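Local coordinates for high-potential iron-sulfur protein isozyme 2 (Ectothiorhodospira shaposhnikovii, PDB 1HPI), which carries electrons through its single high-potential [4Fe-4S] cluster in the anaerobic electron transport of photosynthetic bacteria, at residues L38-D42 and A43-D47. Sequence-based numbering, arbitrary orientation.
Sequences LLYTD and ASAQD. With SF4 (iron/sulfur cluster), chain B.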
ATOM      1  N   LEU A  38       4.251  -5.821   6.218  1.00  5.74           N
ATOM      2  CA  LEU A  38       5.386  -5.513   7.056  1.00  9.26           C
ATOM      3  C   LEU A  38       5.929  -4.087   6.873  1.00 13.20           C
ATOM      4  O   LEU A  38       6.445  -3.509   7.825  1.00 13.06           O
ATOM      5  CB  LEU A  38       6.480  -6.523   6.675  1.00 16.67           C
ATOM      6  CG  LEU A  38       7.788  -6.361   7.432  1.00 28.83           C
ATOM      7  CD1 LEU A  38       7.556  -6.651   8.905  1.00 20.20           C
ATOM      8  CD2 LEU A  38       8.790  -7.372   6.896  1.00 27.69           C
ATOM      9  N   LEU A  39       5.830  -3.493   5.665  1.00  9.27           N
ATOM     10  CA  LEU A  39       6.338  -2.146   5.380  1.00  6.93           C
ATOM     11  C   LEU A  39       5.459  -0.984   5.845  1.00  8.45           C
ATOM     12  O   LEU A  39       5.841   0.184   5.747  1.00  8.54           O
ATOM     13  CB  LEU A  39       6.822  -1.986   3.922  1.00  8.71           C
ATOM     14  CG  LEU A  39       7.675  -3.163   3.437  1.00 14.39           C
ATOM     15  CD1 LEU A  39       8.141  -2.934   2.005  1.00 28.16           C
ATOM     16  CD2 LEU A  39       8.878  -3.381   4.341  1.00 16.63           C
ATOM     17  N   TYR A  40       4.271  -1.336   6.343  1.00  7.77           N
ATOM     18  CA  TYR A  40       3.285  -0.387   6.859  1.00 10.44           C
ATOM     19  C   TYR A  40       3.672  -0.271   8.315  1.00 13.43           C
ATOM     20  O   TYR A  40       3.359  -1.114   9.156  1.00 14.66           O
ATOM     21  CB  TYR A  40       1.857  -0.925   6.676  1.00  7.20           C
ATOM     22  CG  TYR A  40       0.720   0.055   6.858  1.00  5.82           C
ATOM     23  CD1 TYR A  40       0.436   1.072   5.942  1.00 10.52           C
ATOM     24  CD2 TYR A  40      -0.108  -0.073   7.974  1.00 16.12           C
ATOM     25  CE1 TYR A  40      -0.639   1.944   6.131  1.00 13.85           C
ATOM     26  CE2 TYR A  40      -1.187   0.789   8.178  1.00  9.25           C
ATOM     27  CZ  TYR A  40      -1.457   1.802   7.255  1.00 15.85           C
ATOM     28  OH  TYR A  40      -2.515   2.660   7.434  1.00 11.52           O
ATOM     29  N   THR A  41       4.415   0.797   8.557  1.00 12.15           N
ATOM     30  CA  THR A  41       4.959   1.081   9.857  1.00 24.11           C
ATOM     31  C   THR A  41       4.097   1.218  11.078  1.00 24.40           C
ATOM     32  O   THR A  41       4.496   0.801  12.153  1.00 21.22           O
ATOM     33  CB  THR A  41       6.246   1.904   9.855  1.00 16.85           C
ATOM     34  OG1 THR A  41       5.911   3.204   9.443  1.00 19.12           O
ATOM     35  CG2 THR A  41       7.245   1.288   8.882  1.00 18.72           C
ATOM     36  N   ASP A  42       2.936   1.801  10.932  1.00 11.90           N
ATOM     37  CA  ASP A  42       2.090   1.940  12.090  1.00  9.51           C
ATOM     38  C   ASP A  42       0.951   0.972  11.930  1.00 17.14           C
ATOM     39  O   ASP A  42      -0.009   1.279  11.231  1.00 12.49           O
ATOM     40  CB  ASP A  42       1.547   3.363  12.118  1.00 12.82           C
ATOM     41  CG  ASP A  42       0.835   3.658  13.400  1.00 19.42           C
ATOM     42  OD1 ASP A  42       0.616   2.606  14.145  1.00 20.94           O
ATOM     43  OD2 ASP A  42       0.492   4.779  13.704  1.00 28.54           O
ATOM     44  N   ALA A  43       1.080  -0.175  12.589  1.00 11.78           N
ATOM     45  CA  ALA A  43       0.069  -1.199  12.493  1.00 12.57           C
ATOM     46  C   ALA A  43      -1.283  -0.761  12.984  1.00 18.75           C
ATOM     47  O   ALA A  43      -2.300  -1.394  12.715  1.00 18.73           O
ATOM     48  CB  ALA A  43       0.507  -2.498  13.144  1.00 14.19           C
ATOM     49  N   SER A  44      -1.280   0.327  13.716  1.00 16.14           N
ATOM     50  CA  SER A  44      -2.539   0.765  14.236  1.00 22.51           C
ATOM     51  C   SER A  44      -3.169   1.863  13.401  1.00 25.31           C
ATOM     52  O   SER A  44      -4.251   2.331  13.727  1.00 20.85           O
ATOM     53  CB  SER A  44      -2.445   1.087  15.712  1.00 15.41           C
ATOM     54  OG  SER A  44      -1.770   2.317  15.855  1.00 21.39           O
ATOM     55  N   ALA A  45      -2.516   2.292  12.325  1.00 18.98           N
ATOM     56  CA  ALA A  45      -3.122   3.335  11.510  1.00 15.04           C
ATOM     57  C   ALA A  45      -4.170   2.673  10.632  1.00 13.11           C
ATOM     58  O   ALA A  45      -3.864   2.061   9.613  1.00 13.17           O
ATOM     59  CB  ALA A  45      -2.068   4.085  10.709  1.00 12.24           C
ATOM     60  N   GLN A  46      -5.435   2.761  11.012  1.00 11.53           N
ATOM     61  CA  GLN A  46      -6.439   2.091  10.204  1.00 10.04           C
ATOM     62  C   GLN A  46      -6.970   2.751   8.969  1.00  9.92           C
ATOM     63  O   GLN A  46      -7.796   2.164   8.270  1.00 16.52           O
ATOM     64  CB  GLN A  46      -7.589   1.614  11.082  1.00 20.50           C
ATOM     65  CG  GLN A  46      -7.045   0.708  12.190  1.00 32.76           C
ATOM     66  CD  GLN A  46      -8.150  -0.138  12.760  1.00 29.04           C
ATOM     67  OE1 GLN A  46      -8.512  -1.184  12.194  1.00100.00           O
ATOM     68  NE2 GLN A  46      -8.696   0.326  13.878  1.00 87.81           N
ATOM     69  N   ASP A  47      -6.501   3.957   8.716  1.00  6.79           N
ATOM     70  CA  ASP A  47      -6.957   4.679   7.560  1.00  5.76           C
ATOM     71  C   ASP A  47      -5.863   4.989   6.552  1.00  7.47           C
ATOM     72  O   ASP A  47      -5.872   4.457   5.446  1.00  8.54           O
ATOM     73  CB  ASP A  47      -7.706   5.938   8.014  1.00  8.31           C
ATOM     74  CG  ASP A  47      -6.983   6.781   9.036  1.00 25.42           C
ATOM     75  OD1 ASP A  47      -5.884   6.262   9.531  1.00 12.66           O
ATOM     76  OD2 ASP A  47      -7.393   7.876   9.355  1.00 15.13           O
TER
HETATM   77 FE1  SF4 B  80       1.050  -1.029   1.162  1.00  8.54          FE
HETATM   78 FE2  SF4 B  80       3.060  -2.762   1.839  1.00 10.35          FE
HETATM   79 FE3  SF4 B  80       3.572  -0.103   1.424  1.00  9.58          FE
HETATM   80 FE4  SF4 B  80       2.866  -1.688  -0.680  1.00  8.32          FE
HETATM   81  S1  SF4 B  80       4.694  -1.909   0.616  1.00  8.26           S
HETATM   82  S2  SF4 B  80       2.075   0.371  -0.233  1.00  8.80           S
HETATM   83  S3  SF4 B  80       1.463  -3.099   0.302  1.00  7.13           S
HETATM   84  S4  SF4 B  80       2.244  -0.989   3.024  1.00  8.22           S
HETATM   85  O   HOH W   1       2.972  -0.612  14.427  1.00 38.54           O
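A type I beta turn, D42 to A45, reverses the chain just beyond the cluster pocket, and its closing hydrogen bond runs from A45 N to D42 O at 2.9 Å, nearly straight at 168°. The D42 side chain braces the same bend: with CG anti to the backbone N (chi1 -171°), its carboxylate reaches forward over S44, and OD1 takes two hydrogen bonds from that one residue. S44 N meets OD1 at 3.0 Å from well above the carboxylate plane, while S44 OG, 2.9 Å away, arrives on the syn side and from the same face. A water donates to T41 O and accepts from A43 N.

On the cluster side of the turn, Y40 extends its ring from the cluster to A45. Its CB packs 3.7 Å from S4 of the cluster; at the far end, OH donates to A45 O at 2.6 Å, from 36° above the carbonyl plane, the oxygen lying near the ring plane at its edge. A45 CB sits 3.6 Å from the same OH, and NH2 of R71 hydrogen-bonds to Y40 O. The hydrogen bond at OH should restrict swinging of the ring. The arrangement is a type I beta turn overlaid by an Asx turn (S44 N to D42 OD1), with S44 OG adding to it, following the second cluster cysteine, C37, of the HiPIP fold.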